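Long-range contacts in inactive poly [ADP-ribose] polymerase RCD1 (Arabidopsis thaliana, PDB 5NGO), which is a plant PARP-family protein regarded as catalytically inactive, which the downy mildew effector HaRxL106 binds to suppress immunity: residues Tyr64-Ala69 with Met123-Val128; Arg127-Asn132 with Asn171-Pro176. All coordinates share one frame; numbering follows the deposited sequence.

Contacts 1 and 2 are successive antiparallel joints of one sheet in the PARP domain: strand 121-129 lies between strands 62-68 and 174-182. Contact 1 (64-69 with 123-128) holds one edge of this middle strand, contact 2 (127-132 with 171-176) the other, further toward its C-terminal end; their centres are 10 Å apart and they share Arg127 and Val128. They also touch on the face that carries Val124 and Cys126, where Cys126 SG packs 3.7 Å from Ile174 CG2 and Val124 CG1 lies 3.7 Å from Pro176 CB. The centre of contact 1 is about 3 Å from that of the chain, that of contact 2 about 8 Å. Neither contact includes a bound ligand.

Contact 1 of 2, residues Tyr64-Ala69 with Met123-Val128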
# COMPACT_ATOMS: atom_id res chain seq x y z
N TYR A 64 1.25 -3.19 -7.27
CA TYR A 64 0.25 -2.28 -6.72
C TYR A 64 -0.28 -2.90 -5.44
O TYR A 64 -0.39 -4.12 -5.34
CB TYR A 64 -0.85 -1.98 -7.72
CG TYR A 64 -0.46 -0.95 -8.75
CD1 TYR A 64 -0.31 0.39 -8.40
CD2 TYR A 64 -0.18 -1.31 -10.07
CE1 TYR A 64 -0.00 1.36 -9.32
CE2 TYR A 64 0.18 -0.37 -11.01
CZ TYR A 64 0.30 0.96 -10.62
OH TYR A 64 0.55 1.90 -11.59
N ALA A 65 -0.55 -2.06 -4.45
CA ALA A 65 -1.12 -2.53 -3.19
C ALA A 65 -1.95 -1.43 -2.54
O ALA A 65 -1.73 -0.26 -2.82
CB ALA A 65 0.01 -2.96 -2.25
N TRP A 66 -2.90 -1.82 -1.71
CA TRP A 66 -3.84 -0.90 -1.10
C TRP A 66 -3.43 -0.60 0.34
O TRP A 66 -3.08 -1.52 1.10
CB TRP A 66 -5.25 -1.47 -1.08
CG TRP A 66 -5.80 -1.78 -2.42
CD1 TRP A 66 -5.86 -2.99 -3.02
CD2 TRP A 66 -6.38 -0.86 -3.34
NE1 TRP A 66 -6.42 -2.89 -4.26
CE2 TRP A 66 -6.75 -1.58 -4.49
CE3 TRP A 66 -6.63 0.52 -3.31
CZ2 TRP A 66 -7.36 -0.98 -5.59
CZ3 TRP A 66 -7.21 1.12 -4.39
CH2 TRP A 66 -7.58 0.36 -5.53
N LEU A 67 -3.45 0.69 0.68
CA LEU A 67 -3.12 1.16 2.01
C LEU A 67 -4.34 1.85 2.62
O LEU A 67 -4.78 2.88 2.10
CB LEU A 67 -1.95 2.16 1.92
CG LEU A 67 -1.47 2.77 3.24
CD1 LEU A 67 -0.95 1.70 4.20
CD2 LEU A 67 -0.34 3.76 2.93
N PRO A 68 -4.91 1.31 3.70
CA PRO A 68 -6.00 2.03 4.38
C PRO A 68 -5.55 3.36 4.91
O PRO A 68 -4.44 3.46 5.49
CB PRO A 68 -6.38 1.10 5.53
CG PRO A 68 -5.81 -0.26 5.16
CD PRO A 68 -4.64 -0.00 4.32
N ALA A 69 -6.36 4.40 4.70
CA ALA A 69 -6.01 5.74 5.13
C ALA A 69 -7.19 6.40 5.82
O ALA A 69 -8.17 5.73 6.16
CB ALA A 69 -5.56 6.56 3.93
N MET A 123 -9.02 4.90 0.75
CA MET A 123 -8.02 3.87 0.54
C MET A 123 -7.02 4.38 -0.51
O MET A 123 -7.44 4.89 -1.56
CB MET A 123 -8.72 2.62 0.02
CG MET A 123 -7.80 1.40 -0.16
SD MET A 123 -7.80 0.26 1.20
CE MET A 123 -9.06 -0.85 0.61
N VAL A 124 -5.72 4.21 -0.23
CA VAL A 124 -4.69 4.70 -1.14
C VAL A 124 -4.13 3.53 -1.95
O VAL A 124 -3.79 2.49 -1.38
CB VAL A 124 -3.55 5.39 -0.35
CG1 VAL A 124 -2.43 5.84 -1.27
CG2 VAL A 124 -4.07 6.58 0.41
N LEU A 125 -4.05 3.68 -3.27
CA LEU A 125 -3.35 2.72 -4.12
C LEU A 125 -1.88 3.15 -4.22
O LEU A 125 -1.59 4.27 -4.64
CB LEU A 125 -3.94 2.60 -5.52
CG LEU A 125 -3.35 1.49 -6.40
CD1 LEU A 125 -3.70 0.15 -5.83
CD2 LEU A 125 -3.89 1.52 -7.81
N CYS A 126 -0.99 2.23 -3.85
CA CYS A 126 0.46 2.48 -3.86
C CYS A 126 1.20 1.58 -4.84
O CYS A 126 0.76 0.46 -5.12
CB CYS A 126 1.04 2.19 -2.49
SG CYS A 126 0.40 3.18 -1.16
N ARG A 127 2.32 2.09 -5.34
CA ARG A 127 3.34 1.25 -5.97
C ARG A 127 4.26 0.82 -4.84
O ARG A 127 4.66 1.65 -4.03
CB ARG A 127 4.15 2.04 -6.98
CG ARG A 127 3.35 2.82 -7.99
CD ARG A 127 4.20 3.18 -9.19
NE ARG A 127 3.55 4.18 -10.03
CZ ARG A 127 4.12 4.78 -11.07
NH1 ARG A 127 5.37 4.49 -11.43
NH2 ARG A 127 3.41 5.64 -11.80
N VAL A 128 4.56 -0.47 -4.78
CA VAL A 128 5.44 -1.02 -3.76
C VAL A 128 6.54 -1.81 -4.46
O VAL A 128 6.27 -2.66 -5.31
CB VAL A 128 4.70 -1.96 -2.80
CG1 VAL A 128 5.62 -2.41 -1.68
CG2 VAL A 128 3.45 -1.30 -2.25
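Leu125 lies between the two aromatic rings of strand 62-68, Trp66 and Tyr64, and its atoms divide the work. CB touches the indole at Trp66 CZ3 (3.8 Å). With CG anti to the backbone N (chi1 -173°), the branch point reaches Tyr64 CD1 at 3.8 Å. CD1 then sits almost on the normal of the Trp66 six-membered ring, 3.6 Å from its centroid, a CH-pi contact over the face, and lies against Ala65 O, while CD2 turns to the tyrosine ring. Met123 crosses the indole at about a right angle: its CG lies 3.5 Å from Trp66 CE3, and its bent chain carries SD to an oblique Met-aromatic position. Beyond Leu125, the Arg127 chain runs alongside Tyr64, its CG 3.9 Å from Tyr64 CE1, and its guanidinium continues to a salt bridge with Glu177. On the other face, smaller groups meet: Ala65 CB with Val128 CG2, and Leu67 CB with Cys126 SG at 4.0 Å. Strands 62-68 and 121-129 run antiparallel in the central PARP-domain sheet; Ala65-Cys126 and Leu67-Val124 are hydrogen-bonded pairs, each with two backbone bonds of 2.8 to 2.9 Å. Helix 9-19 covers the Trp66-Leu125 face, with Phe16 edge-to-face on the indole, whose NE1 is hydrogen-bonded to Ala103 O. Paired backbones satisfy the polar groups between the strands, so dispersion and CH-pi contacts dominate among the side chains of this buried sheet centre.

Contact 2 of 2, residues Arg127-Asn132 with Asn171-Pro176; sequences RVIMGN and NTHIFP
The His173 imidazole turns an edge to Ile129: CG2 of the isoleucine lies in the ring plane, 3.4 Å from His173 ND1, and CB approaches the same nitrogen at 3.3 Å. The two side chains cross at about a right angle. His173 CG stands anti to its carbonyl carbon (chi1 -73°), which brings ND1 within 3.3 Å of Ile129 O for a weak, bent hydrogen bond (134° at the hydrogen). That carbonyl also receives a weak bond from Asn152 ND2, in the loop that touches the histidine. The other flat groups, the Phe175 ring and the Arg127 guanidinium, meet more loosely and obliquely, CD2 of the phenylalanine 4.3 Å from NE of the arginine; NH2 of the guanidinium is held by the salt bridge to Glu177. Beside these side chains, the backbones pair antiparallel, joining strand 121-129 to strand 174-182. Arg127 and Phe175 exchange two hydrogen bonds, Phe175 N to Arg127 O at 2.8 Å and Arg127 N to Phe175 O at 2.9 Å. Ile129 N donates to His173 O, also at 2.9 Å, and the CA of Val128 makes a CA-H...O contact with this same oxygen. Ile129 CD1 reaches back to Thr172 O at 3.8 Å. Helix 37-57 packs on the Arg127-Ile129 side through Phe46 and Val50, whereas Val165 of strand 162-165 touches Val128 and Ile174 on the reverse. Three firm backbone bonds therefore carry the strand pairing, while the weak ND1 bond ties the imidazole to the end of strand 121-129, just before the chain turns off at Met130.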
# COMPACT_ATOMS: atom_id res chain seq x y z
N ARG A 127 2.32 2.09 -5.34
CA ARG A 127 3.34 1.25 -5.97
C ARG A 127 4.26 0.82 -4.84
O ARG A 127 4.66 1.65 -4.03
CB ARG A 127 4.15 2.04 -6.98
CG ARG A 127 3.35 2.82 -7.99
CD ARG A 127 4.20 3.18 -9.19
NE ARG A 127 3.55 4.18 -10.03
CZ ARG A 127 4.12 4.78 -11.07
NH1 ARG A 127 5.37 4.49 -11.43
NH2 ARG A 127 3.41 5.64 -11.80
N VAL A 128 4.56 -0.47 -4.78
CA VAL A 128 5.44 -1.02 -3.76
C VAL A 128 6.54 -1.81 -4.46
O VAL A 128 6.27 -2.66 -5.31
CB VAL A 128 4.70 -1.96 -2.80
CG1 VAL A 128 5.62 -2.41 -1.68
CG2 VAL A 128 3.45 -1.30 -2.25
N ILE A 129 7.78 -1.53 -4.06
CA ILE A 129 8.94 -2.30 -4.49
C ILE A 129 9.07 -3.47 -3.53
O ILE A 129 9.56 -3.33 -2.40
CB ILE A 129 10.22 -1.46 -4.45
CG1 ILE A 129 10.10 -0.28 -5.43
CG2 ILE A 129 11.43 -2.31 -4.80
CD1 ILE A 129 11.12 0.82 -5.18
N MET A 130 8.61 -4.64 -3.97
CA MET A 130 8.64 -5.83 -3.13
C MET A 130 9.97 -6.56 -3.23
O MET A 130 10.35 -7.26 -2.29
CB MET A 130 7.48 -6.75 -3.50
CG MET A 130 6.13 -6.24 -3.01
SD MET A 130 6.03 -5.91 -1.25
CE MET A 130 6.46 -7.46 -0.53
N GLY A 131 10.68 -6.39 -4.36
CA GLY A 131 11.97 -7.05 -4.58
C GLY A 131 11.89 -8.55 -4.45
O GLY A 131 10.92 -9.17 -4.89
N ASN A 132 12.91 -9.13 -3.81
CA ASN A 132 12.90 -10.55 -3.43
C ASN A 132 12.04 -10.75 -2.21
O ASN A 132 12.46 -10.44 -1.08
CB ASN A 132 14.31 -11.04 -3.10
CG ASN A 132 15.10 -11.32 -4.33
OD1 ASN A 132 16.20 -10.86 -4.47
ND2 ASN A 132 14.54 -12.11 -5.22
N ASN A 171 9.91 4.82 3.18
CA ASN A 171 10.02 6.01 2.34
C ASN A 171 10.69 5.78 1.00
O ASN A 171 10.50 6.60 0.09
CB ASN A 171 10.74 7.13 3.11
CG ASN A 171 9.86 7.73 4.20
OD1 ASN A 171 8.65 7.78 4.07
ND2 ASN A 171 10.47 8.15 5.31
N THR A 172 11.43 4.70 0.85
CA THR A 172 12.08 4.34 -0.41
C THR A 172 11.24 3.40 -1.28
O THR A 172 11.31 3.49 -2.50
CB THR A 172 13.44 3.64 -0.13
OG1 THR A 172 13.27 2.64 0.87
CG2 THR A 172 14.46 4.63 0.36
N HIS A 173 10.46 2.52 -0.67
CA HIS A 173 9.86 1.37 -1.35
C HIS A 173 8.33 1.50 -1.54
O HIS A 173 7.71 0.56 -2.03
CB HIS A 173 10.21 0.10 -0.56
CG HIS A 173 11.64 -0.33 -0.70
ND1 HIS A 173 12.00 -1.17 -1.70
CD2 HIS A 173 12.75 -0.14 0.06
CE1 HIS A 173 13.30 -1.45 -1.61
NE2 HIS A 173 13.77 -0.84 -0.54
N ILE A 174 7.73 2.64 -1.15
CA ILE A 174 6.29 2.85 -1.33
C ILE A 174 6.02 4.22 -1.95
O ILE A 174 6.47 5.22 -1.42
CB ILE A 174 5.52 2.78 0.02
CG1 ILE A 174 5.77 1.44 0.70
CG2 ILE A 174 4.01 2.99 -0.21
CD1 ILE A 174 5.24 1.34 2.11
N PHE A 175 5.31 4.25 -3.07
CA PHE A 175 4.84 5.51 -3.63
C PHE A 175 3.30 5.53 -3.61
O PHE A 175 2.67 4.82 -4.39
CB PHE A 175 5.35 5.73 -5.05
CG PHE A 175 4.81 6.97 -5.68
CD1 PHE A 175 5.12 8.22 -5.19
CD2 PHE A 175 3.95 6.88 -6.77
CE1 PHE A 175 4.60 9.37 -5.77
CE2 PHE A 175 3.42 8.03 -7.36
CZ PHE A 175 3.74 9.26 -6.86
N PRO A 176 2.69 6.34 -2.72
CA PRO A 176 1.24 6.56 -2.75
C PRO A 176 0.82 7.32 -3.96
O PRO A 176 1.30 8.40 -4.16
CB PRO A 176 0.97 7.38 -1.47
CG PRO A 176 2.25 7.54 -0.78
CD PRO A 176 3.35 7.18 -1.71